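Local coordinates for NmrA family protein (Shigella flexneri 2a, PDB 3QVO) that is of unknown function but, as an NmrA-family protein with a Rossmann fold, probably binds NAD(P) or NAD(P)H, at residues Q84-Q89 / I109-A114; V117-F122 / K213-N218; T52-Q57 / H79-Q84; D156-S161 / Y165-P170. All blocks are in the same frame, centred on the assembly; numbering follows the deposited sequence.

Contact 1. Residues Q84-Q89 / I109-A114. With MNB (5-mercapto-2-nitro-benzoic acid), chain B.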
# COMPACT_ATOMS: atom_id res chain seq x y z
N GLN A 84 -18.35 -2.64 4.65
CA GLN A 84 -18.80 -3.96 4.12
C GLN A 84 -17.64 -4.80 3.65
O GLN A 84 -17.60 -6.02 3.87
CB GLN A 84 -19.73 -3.82 2.94
CG GLN A 84 -20.90 -2.89 3.17
CD GLN A 84 -22.04 -3.57 3.85
OE1 GLN A 84 -21.86 -4.54 4.60
NE2 GLN A 84 -23.24 -3.07 3.60
N ALA A 85 -16.72 -4.14 2.94
CA ALA A 85 -15.59 -4.82 2.33
C ALA A 85 -14.58 -5.26 3.39
O ALA A 85 -13.79 -6.20 3.18
CB ALA A 85 -14.91 -3.88 1.33
N MSE A 86 -14.56 -4.53 4.49
CA MSE A 86 -13.61 -4.71 5.54
C MSE A 86 -13.95 -5.89 6.40
O MSE A 86 -13.07 -6.43 7.07
CB MSE A 86 -13.54 -3.44 6.43
CG MSE A 86 -12.51 -3.53 7.54
SE MSE A 86 -10.66 -3.55 6.87
CE MSE A 86 -10.67 -1.69 6.12
N GLN A 87 -15.22 -6.25 6.44
CA GLN A 87 -15.65 -7.33 7.36
C GLN A 87 -14.91 -8.64 7.13
O GLN A 87 -14.84 -9.09 6.00
CB GLN A 87 -17.16 -7.60 7.22
CG GLN A 87 -17.70 -8.59 8.30
CD GLN A 87 -19.23 -8.44 8.50
OE1 GLN A 87 -19.96 -7.92 7.62
NE2 GLN A 87 -19.72 -8.88 9.67
N GLY A 88 -14.34 -9.24 8.19
CA GLY A 88 -13.69 -10.53 8.06
C GLY A 88 -12.27 -10.53 7.50
O GLY A 88 -11.71 -11.59 7.31
N GLN A 89 -11.68 -9.35 7.26
CA GLN A 89 -10.36 -9.26 6.65
C GLN A 89 -9.25 -9.41 7.67
O GLN A 89 -9.40 -9.08 8.82
CB GLN A 89 -10.16 -7.93 5.93
CG GLN A 89 -11.18 -7.62 4.83
CD GLN A 89 -11.09 -8.53 3.63
OE1 GLN A 89 -10.14 -9.31 3.51
NE2 GLN A 89 -12.03 -8.39 2.70
N ILE A 109 -8.61 3.75 8.89
CA ILE A 109 -8.28 3.38 10.27
C ILE A 109 -9.58 3.04 11.04
O ILE A 109 -9.66 2.02 11.75
CB ILE A 109 -7.55 4.52 10.92
CG1 ILE A 109 -6.12 4.66 10.34
CG2 ILE A 109 -7.50 4.38 12.42
CD1 ILE A 109 -5.50 6.08 10.59
N ALA A 110 -10.56 3.92 10.91
CA ALA A 110 -11.87 3.79 11.51
C ALA A 110 -12.55 2.48 11.10
O ALA A 110 -13.10 1.80 11.93
CB ALA A 110 -12.74 4.93 11.11
N ALA A 111 -12.53 2.14 9.83
CA ALA A 111 -13.15 0.91 9.35
C ALA A 111 -12.38 -0.32 9.90
O ALA A 111 -12.98 -1.29 10.37
CB ALA A 111 -13.18 0.87 7.80
N MSE A 112 -11.08 -0.31 9.85
CA MSE A 112 -10.30 -1.38 10.49
C MSE A 112 -10.72 -1.54 11.96
O MSE A 112 -11.02 -2.64 12.40
CB MSE A 112 -8.83 -1.11 10.39
CG MSE A 112 -8.35 -1.13 8.98
SE MSE A 112 -6.50 -0.90 8.71
CE MSE A 112 -5.88 -2.39 9.82
N LYS A 113 -10.81 -0.43 12.70
CA LYS A 113 -11.11 -0.50 14.11
C LYS A 113 -12.52 -1.00 14.35
O LYS A 113 -12.72 -1.85 15.22
CB LYS A 113 -10.91 0.84 14.76
CG LYS A 113 -9.46 1.16 15.01
CD LYS A 113 -9.29 2.45 15.76
CE LYS A 113 -7.80 2.74 16.08
NZ LYS A 113 -7.64 4.06 16.73
N ALA A 114 -13.47 -0.54 13.53
CA ALA A 114 -14.83 -0.99 13.62
C ALA A 114 -14.90 -2.49 13.36
O ALA A 114 -15.71 -3.18 13.97
CB ALA A 114 -15.78 -0.24 12.63
C6 MNB B . -18.98 -5.20 11.48
C1 MNB B . -20.07 -4.74 12.18
C2 MNB B . -20.40 -3.38 12.19
C3 MNB B . -19.61 -2.44 11.48
C4 MNB B . -18.51 -2.91 10.78
C5 MNB B . -18.22 -4.28 10.78
S5 MNB B . -16.85 -4.94 9.83
C10 MNB B . -20.87 -5.83 12.92
O12 MNB B . -20.35 -6.32 14.00
O11 MNB B . -21.94 -6.16 12.33
N7 MNB B . -21.48 -2.92 12.88
O9 MNB B . -21.87 -1.54 12.78
O8 MNB B . -22.24 -3.76 13.63
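The side-chain nitrogen NE2 of Q89 is held by both A85 O and T52 OG1, beside the helix end from which M86 reaches across to A111 and M112. Q89 NE2 meets A85 O at 2.9 Å with an N-H...O angle of 164°, and the acceptor lies close to the amide plane. In this Rossmann fold, helices 79-86 and 101-114 are neighbours, and M86 joins their ends. It is a selenomethionine, and the small side chain of A111 lets its long, flexible chain lie close to the facing helix backbone. CG lies anti to the backbone N (chi1 -178°) and passes 3.6 Å from A111 O, then two further bends swing CE round to 4.0 Å from A111 CB and 3.7 Å from M112 CG. The two selenomethionine chains cross at a slant, apolar against apolar, and both also touch V92 of the sheet.

Where the helix ends, M86 to Q89 form a type II turn, closed by Q89 N to M86 O at 3.2 Å. G88 holds its third position with positive phi (80°), a backbone shape glycine adopts easily. The second position, Q87, lines the pocket of the bound mercaptonitrobenzoate, whose sulfur S5 lies 3.6 Å from Q87 CA.

Contact 2. Residues V117-F122 / K213-N218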
# COMPACT_ATOMS: atom_id res chain seq x y z
N VAL A 117 -9.97 -5.38 12.56
CA VAL A 117 -8.83 -5.69 11.72
C VAL A 117 -7.66 -4.87 12.20
O VAL A 117 -7.84 -3.68 12.47
CB VAL A 117 -9.13 -5.31 10.28
CG1 VAL A 117 -8.01 -5.73 9.36
CG2 VAL A 117 -10.51 -5.94 9.85
N LYS A 118 -6.47 -5.49 12.30
CA LYS A 118 -5.29 -4.86 12.88
C LYS A 118 -4.14 -4.52 11.92
O LYS A 118 -3.38 -3.59 12.20
CB LYS A 118 -4.70 -5.79 13.95
CG LYS A 118 -5.53 -5.93 15.21
CD LYS A 118 -4.95 -7.00 16.14
CE LYS A 118 -5.72 -7.05 17.49
NZ LYS A 118 -7.22 -7.20 17.32
N ARG A 119 -3.96 -5.31 10.87
CA ARG A 119 -2.73 -5.27 10.07
C ARG A 119 -2.90 -4.47 8.79
O ARG A 119 -3.71 -4.85 7.92
CB ARG A 119 -2.26 -6.69 9.74
CG ARG A 119 -0.85 -6.74 9.18
CD ARG A 119 0.18 -6.46 10.23
NE ARG A 119 1.53 -6.56 9.68
CZ ARG A 119 2.24 -5.55 9.18
NH1 ARG A 119 3.44 -5.79 8.73
NH2 ARG A 119 1.78 -4.32 9.15
N LEU A 120 -2.13 -3.37 8.70
CA LEU A 120 -2.19 -2.41 7.60
C LEU A 120 -0.85 -2.20 6.93
O LEU A 120 0.17 -1.96 7.60
CB LEU A 120 -2.68 -1.05 8.13
CG LEU A 120 -2.73 0.15 7.16
CD1 LEU A 120 -3.77 -0.05 6.02
CD2 LEU A 120 -2.98 1.43 7.95
N ILE A 121 -0.85 -2.30 5.60
CA ILE A 121 0.32 -1.95 4.78
C ILE A 121 -0.14 -0.76 3.96
O ILE A 121 -1.12 -0.85 3.22
CB ILE A 121 0.74 -3.10 3.84
CG1 ILE A 121 1.02 -4.36 4.66
CG2 ILE A 121 1.96 -2.71 3.03
CD1 ILE A 121 1.21 -5.65 3.84
N PHE A 122 0.52 0.39 4.15
CA PHE A 122 0.03 1.63 3.59
C PHE A 122 1.15 2.33 2.80
O PHE A 122 2.22 2.69 3.36
CB PHE A 122 -0.49 2.52 4.71
CG PHE A 122 -1.44 3.65 4.26
CD1 PHE A 122 -0.96 4.81 3.73
CD2 PHE A 122 -2.81 3.54 4.43
CE1 PHE A 122 -1.83 5.85 3.36
CE2 PHE A 122 -3.69 4.56 4.05
CZ PHE A 122 -3.20 5.70 3.52
N LYS A 213 6.49 -9.31 9.91
CA LYS A 213 7.63 -8.48 9.53
C LYS A 213 7.22 -7.02 9.38
O LYS A 213 6.08 -6.70 8.99
CB LYS A 213 8.22 -8.92 8.21
CG LYS A 213 8.88 -10.31 8.18
CD LYS A 213 9.45 -10.56 6.76
CE LYS A 213 10.23 -11.85 6.61
NZ LYS A 213 10.46 -12.19 5.16
N HIS A 214 8.18 -6.16 9.69
CA HIS A 214 8.08 -4.74 9.54
C HIS A 214 6.91 -4.07 10.25
O HIS A 214 6.45 -3.02 9.81
CB HIS A 214 8.10 -4.39 8.05
CG HIS A 214 9.31 -4.89 7.34
ND1 HIS A 214 10.58 -4.46 7.66
CD2 HIS A 214 9.46 -5.75 6.31
CE1 HIS A 214 11.45 -5.05 6.86
NE2 HIS A 214 10.79 -5.83 6.02
N ILE A 215 6.43 -4.66 11.35
CA ILE A 215 5.35 -4.05 12.14
C ILE A 215 5.88 -2.85 12.90
O ILE A 215 6.93 -2.93 13.50
CB ILE A 215 4.76 -5.00 13.17
CG1 ILE A 215 3.92 -6.08 12.47
CG2 ILE A 215 3.93 -4.22 14.20
CD1 ILE A 215 3.44 -7.25 13.39
N GLY A 216 5.18 -1.71 12.83
CA GLY A 216 5.60 -0.47 13.50
C GLY A 216 6.63 0.36 12.76
O GLY A 216 7.19 1.28 13.33
N GLU A 217 6.87 0.06 11.49
CA GLU A 217 7.92 0.76 10.73
C GLU A 217 7.40 1.67 9.65
O GLU A 217 6.30 1.48 9.14
CB GLU A 217 8.88 -0.26 10.10
CG GLU A 217 9.65 -1.06 11.14
CD GLU A 217 10.52 -2.16 10.56
OE1 GLU A 217 10.63 -2.28 9.32
OE2 GLU A 217 11.12 -2.91 11.35
N ASN A 218 8.26 2.61 9.25
CA ASN A 218 7.92 3.62 8.28
C ASN A 218 9.15 3.74 7.37
O ASN A 218 10.09 4.50 7.63
CB ASN A 218 7.60 4.91 9.02
CG ASN A 218 7.06 5.99 8.13
OD1 ASN A 218 7.22 5.96 6.91
ND2 ASN A 218 6.43 6.97 8.75
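In the Rossmann-type sheet, R119 at the start of strand 119-123 reaches past the intervening strand 164-174 to the turn before strand 217-222, where it meets K213 and I215. The arginine is long enough to span that gap: CG stands anti to the backbone N (chi1 -167°), the chain bends at chi2, and the guanidinium ends up against the loop. I215 CG1 lies over one face of this flat group, toward its rim, 3.7 Å from R119 NE. At the edge, close to the guanidinium plane, R119 NH1 is 2.8 Å from K213 O. The other polar partners lie outside the two segments: NE bonds to P211 O, NH2 to E164 O and NH1 to T166 OG1.

The loop has its own brace. H214 to E217 form a type II turn with G216 at the positive-phi third position, and H214 ND1 donates to E217 OE1 at 2.7 Å, on its syn side but 31° out of the carboxylate plane, while the acceptor stays near the imidazole plane.

Because R119 is buried, its charge is probably stabilised by the dipoles of carbonyl and hydroxyl oxygens, with no carboxylate among the partners named, while the apolar isoleucine takes a face, where a guanidinium offers no N-H.

Contact 3. Residues T52-Q57 / H79-Q84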
# COMPACT_ATOMS: atom_id res chain seq x y z
N THR A 52 -9.55 -9.42 -1.81
CA THR A 52 -10.69 -8.62 -2.14
C THR A 52 -10.18 -7.35 -2.76
O THR A 52 -9.37 -6.66 -2.17
CB THR A 52 -11.47 -8.28 -0.91
OG1 THR A 52 -11.90 -9.49 -0.28
CG2 THR A 52 -12.67 -7.35 -1.23
N LEU A 53 -10.64 -7.05 -3.97
CA LEU A 53 -10.08 -5.97 -4.77
C LEU A 53 -11.12 -4.87 -4.86
O LEU A 53 -12.12 -4.99 -5.58
CB LEU A 53 -9.73 -6.48 -6.15
CG LEU A 53 -8.85 -7.75 -6.19
CD1 LEU A 53 -8.54 -8.12 -7.64
CD2 LEU A 53 -7.55 -7.64 -5.37
N PHE A 54 -10.87 -3.81 -4.11
CA PHE A 54 -11.79 -2.71 -3.92
C PHE A 54 -11.31 -1.56 -4.79
O PHE A 54 -10.21 -1.07 -4.60
CB PHE A 54 -11.68 -2.33 -2.46
CG PHE A 54 -12.69 -1.35 -1.97
CD1 PHE A 54 -13.91 -1.79 -1.45
CD2 PHE A 54 -12.38 0.01 -1.91
CE1 PHE A 54 -14.82 -0.87 -0.92
CE2 PHE A 54 -13.27 0.93 -1.41
CZ PHE A 54 -14.50 0.50 -0.90
N ALA A 55 -12.15 -1.14 -5.74
CA ALA A 55 -11.82 -0.05 -6.60
C ALA A 55 -13.04 0.74 -7.06
O ALA A 55 -14.15 0.22 -7.17
CB ALA A 55 -11.07 -0.58 -7.82
N ARG A 56 -12.78 1.99 -7.40
CA ARG A 56 -13.76 2.94 -7.81
C ARG A 56 -14.34 2.52 -9.13
O ARG A 56 -15.55 2.54 -9.33
CB ARG A 56 -13.11 4.33 -7.95
CG ARG A 56 -13.27 5.26 -6.74
CD ARG A 56 -12.47 6.58 -6.90
NE ARG A 56 -13.29 7.69 -7.44
CZ ARG A 56 -13.62 8.80 -6.76
NH1 ARG A 56 -13.23 8.99 -5.48
NH2 ARG A 56 -14.36 9.75 -7.36
N GLN A 57 -13.44 2.19 -10.06
CA GLN A 57 -13.85 1.75 -11.38
C GLN A 57 -13.25 0.37 -11.60
O GLN A 57 -12.11 0.23 -12.06
CB GLN A 57 -13.40 2.76 -12.44
CG GLN A 57 -14.01 4.13 -12.23
CD GLN A 57 -13.54 5.14 -13.27
OE1 GLN A 57 -12.39 5.61 -13.23
NE2 GLN A 57 -14.43 5.49 -14.19
N HIS A 79 -18.03 5.28 3.49
CA HIS A 79 -17.72 4.55 4.71
C HIS A 79 -18.52 3.28 4.81
O HIS A 79 -18.03 2.29 5.29
CB HIS A 79 -18.03 5.41 5.99
CG HIS A 79 -17.30 6.72 6.05
ND1 HIS A 79 -15.94 6.81 6.21
CD2 HIS A 79 -17.75 8.00 5.95
CE1 HIS A 79 -15.58 8.08 6.24
NE2 HIS A 79 -16.66 8.82 6.08
N ALA A 80 -19.79 3.33 4.42
CA ALA A 80 -20.60 2.12 4.41
C ALA A 80 -20.00 1.04 3.47
O ALA A 80 -19.90 -0.12 3.85
CB ALA A 80 -22.04 2.44 4.01
N ALA A 81 -19.53 1.41 2.29
CA ALA A 81 -19.05 0.43 1.35
C ALA A 81 -17.77 -0.17 1.90
O ALA A 81 -17.53 -1.38 1.79
CB ALA A 81 -18.82 1.05 0.02
N LEU A 82 -16.92 0.69 2.44
CA LEU A 82 -15.64 0.29 2.97
C LEU A 82 -15.81 -0.65 4.15
O LEU A 82 -15.21 -1.70 4.16
CB LEU A 82 -14.81 1.52 3.34
CG LEU A 82 -13.42 1.19 3.92
CD1 LEU A 82 -12.59 0.46 2.94
CD2 LEU A 82 -12.74 2.44 4.42
N LYS A 83 -16.69 -0.35 5.09
CA LYS A 83 -16.99 -1.29 6.18
C LYS A 83 -17.47 -2.64 5.64
O LYS A 83 -17.02 -3.69 6.10
CB LYS A 83 -17.99 -0.73 7.20
N GLN A 84 -18.35 -2.64 4.65
CA GLN A 84 -18.80 -3.96 4.12
C GLN A 84 -17.64 -4.80 3.65
O GLN A 84 -17.60 -6.02 3.87
CB GLN A 84 -19.73 -3.82 2.94
CG GLN A 84 -20.90 -2.89 3.17
CD GLN A 84 -22.04 -3.57 3.85
OE1 GLN A 84 -21.86 -4.54 4.60
NE2 GLN A 84 -23.24 -3.07 3.60
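F54, on the parallel strand 49-55 of the Rossmann sheet, points its ring at the flank of helix 79-86, where A81 and L82 receive it. Most of the contact is apolar. With CG anti to the backbone N (chi1 -171°), the phenyl group projects from the sheet so that its far end, CZ and CE1, does the touching. L82 CD1 sits over one face of the ring, displaced toward the rim, and is 4.3 Å from F54 CZ. The methyl CB of A81 approaches the same CZ more loosely, at 4.5 Å. A small alanine suits this position, since it lets the aromatic ring come near the helix backbone: F54 CZ lies 4.0 Å from L82 CA.

A second kind of approach is weakly polar. The carbonyl oxygen of A81 lies at the ring's edge, near its plane, 3.9 Å from F54 CE1, so it faces the C-H rim and not the electron-rich face.

Backbone hydrogen bonds within the helix set the surface that the ring meets. K83 N bonds to H79 O and Q84 N to A80 O, while the start of the helix is tied by A81 N to N78 OD1. K83, a residue of the mercaptonitrobenzoate pocket, points away from the strand.

Other neighbours finish the enclosure: F54 also touches I72 and L29 of the sheet, and L82 continues to A111 of helix 101-114. With no hydrogen bond between the segments, the helix is held against this strand by apolar burial, helped at most slightly by the carbonyl at the ring edge.

Contact 4. Residues D156-S161 / Y165-P170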
# COMPACT_ATOMS: atom_id res chain seq x y z
N ASP A 156 1.03 10.45 10.12
CA ASP A 156 0.91 10.69 11.54
C ASP A 156 -0.32 9.97 12.12
O ASP A 156 -0.27 9.46 13.24
CB ASP A 156 0.75 12.19 11.84
CG ASP A 156 2.01 13.03 11.53
OD1 ASP A 156 3.12 12.52 11.19
OD2 ASP A 156 1.87 14.27 11.61
N ALA A 157 -1.43 9.96 11.39
CA ALA A 157 -2.63 9.34 11.86
C ALA A 157 -2.37 7.83 11.98
O ALA A 157 -2.76 7.20 12.96
CB ALA A 157 -3.83 9.65 10.94
N ILE A 158 -1.71 7.25 10.98
CA ILE A 158 -1.38 5.83 11.00
C ILE A 158 -0.48 5.53 12.18
O ILE A 158 -0.80 4.63 12.97
CB ILE A 158 -0.80 5.41 9.67
CG1 ILE A 158 -1.92 5.40 8.62
CG2 ILE A 158 -0.11 4.06 9.75
CD1 ILE A 158 -1.41 5.38 7.21
N GLU A 159 0.57 6.34 12.39
CA GLU A 159 1.48 6.10 13.52
C GLU A 159 0.86 6.22 14.89
O GLU A 159 1.38 5.65 15.83
CB GLU A 159 2.73 6.99 13.44
CG GLU A 159 3.60 6.66 12.24
CD GLU A 159 4.85 7.52 12.13
OE1 GLU A 159 4.80 8.74 12.47
OE2 GLU A 159 5.90 7.00 11.68
N ALA A 160 -0.27 6.94 14.98
CA ALA A 160 -0.94 7.15 16.25
C ALA A 160 -2.16 6.26 16.38
O ALA A 160 -2.90 6.40 17.32
CB ALA A 160 -1.37 8.62 16.39
N SER A 161 -2.34 5.31 15.48
CA SER A 161 -3.57 4.55 15.42
C SER A 161 -3.67 3.35 16.35
O SER A 161 -4.76 2.86 16.57
CB SER A 161 -3.78 4.03 14.01
OG SER A 161 -2.74 3.15 13.65
N TYR A 165 0.93 -1.54 11.86
CA TYR A 165 1.11 -0.88 10.58
C TYR A 165 2.49 -1.07 10.01
O TYR A 165 3.43 -1.33 10.70
CB TYR A 165 0.80 0.63 10.69
CG TYR A 165 1.81 1.41 11.51
CD1 TYR A 165 2.98 1.87 10.95
CD2 TYR A 165 1.58 1.69 12.85
CE1 TYR A 165 3.90 2.54 11.69
CE2 TYR A 165 2.49 2.37 13.61
CZ TYR A 165 3.67 2.80 13.02
OH TYR A 165 4.62 3.51 13.71
N THR A 166 2.58 -0.98 8.70
CA THR A 166 3.82 -0.74 8.03
C THR A 166 3.52 0.36 7.00
O THR A 166 2.63 0.20 6.17
CB THR A 166 4.31 -1.96 7.30
OG1 THR A 166 4.36 -3.10 8.20
CG2 THR A 166 5.67 -1.68 6.65
N ILE A 167 4.24 1.47 7.08
CA ILE A 167 4.11 2.55 6.10
C ILE A 167 5.28 2.37 5.16
O ILE A 167 6.40 2.14 5.60
CB ILE A 167 4.17 3.98 6.77
CG1 ILE A 167 2.91 4.21 7.60
CG2 ILE A 167 4.29 5.06 5.73
CD1 ILE A 167 3.03 5.24 8.74
N LEU A 168 5.00 2.45 3.87
CA LEU A 168 5.98 2.20 2.86
C LEU A 168 6.08 3.45 2.05
O LEU A 168 5.06 3.96 1.56
CB LEU A 168 5.59 1.03 1.94
CG LEU A 168 5.47 -0.37 2.51
CD1 LEU A 168 5.21 -1.38 1.37
CD2 LEU A 168 6.73 -0.73 3.29
N ARG A 169 7.33 3.90 1.89
CA ARG A 169 7.66 5.18 1.26
C ARG A 169 8.62 4.97 0.14
O ARG A 169 9.81 4.90 0.37
CB ARG A 169 8.32 6.12 2.28
CG ARG A 169 7.32 6.83 3.13
CD ARG A 169 7.92 7.52 4.30
NE ARG A 169 8.96 6.80 5.03
CZ ARG A 169 10.26 7.00 4.91
NH1 ARG A 169 10.73 7.87 4.04
NH2 ARG A 169 11.11 6.30 5.67
N PRO A 170 8.11 4.83 -1.09
CA PRO A 170 8.94 4.57 -2.25
C PRO A 170 9.48 5.79 -2.96
O PRO A 170 8.78 6.80 -3.09
CB PRO A 170 8.01 3.83 -3.21
CG PRO A 170 6.64 4.18 -2.76
CD PRO A 170 6.71 4.44 -1.31
O HOH W 1 6.40 4.60 12.47
O HOH W 2 3.98 4.49 16.36
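I158 and I167 pack tightly here, with I158 CG2 only 3.5 Å from I167 CD1. The same methyl lies 3.7 Å from Y165 CB, at the root of the tyrosine. I158 CG2 can serve both because it stands anti to its own backbone N, while CG1 lies anti to the carbonyl carbon, beside the backbone N. Branched isoleucines suit this buried place, filling the space between helix and strand with methyl groups. This is the return half of a beta-alpha-beta crossover of the Rossmann fold: strand 119-123 leads to helix 149-159, and strand 164-174 comes back parallel to strand 119-123, beside it in the sheet. At the bend, I158 O accepts both S161 N, at 3.0 Å, and S161 OG, closing the helix end.

Toward the water side the fit changes character. E159 lays its CG 3.8 Å from I167 CD1 and 3.6 Å from Y165 OH, its extended chain slanting past the ring, with carboxylate and ring planes 56° apart. Tyrosine suits this margin, its ring covering apolar carbon while its hydroxyl meets water. One water donates to E159 O and hydrogen-bonds to Y165 OH, each at 2.9 Å. A second water donates to E159 OE2, which also pairs with R186 in a salt bridge and accepts N218 ND2.

How the contacts relate
All four contacts are built on one mixed, mainly parallel sheet and its flanking helices, the Rossmann framework. Along the chain contact 3 comes first, then contact 1, and contact 4 is nested within the loop closed by contact 2. Contacts 1 and 3, with centres about 10 Å apart, share helix 79-86 and Q84, and each includes one residue of the mercaptonitrobenzoic acid pocket. Contacts 2 and 4 lie closer, about 7 Å between centres, on the neighbouring strands 119-123, 164-174 and 217-222. Helix 101-114 links the two groups through packing: M112 packs on K118, and I109 on A157. Contacts 3 and 4 do not touch, their centres standing about 21 Å apart.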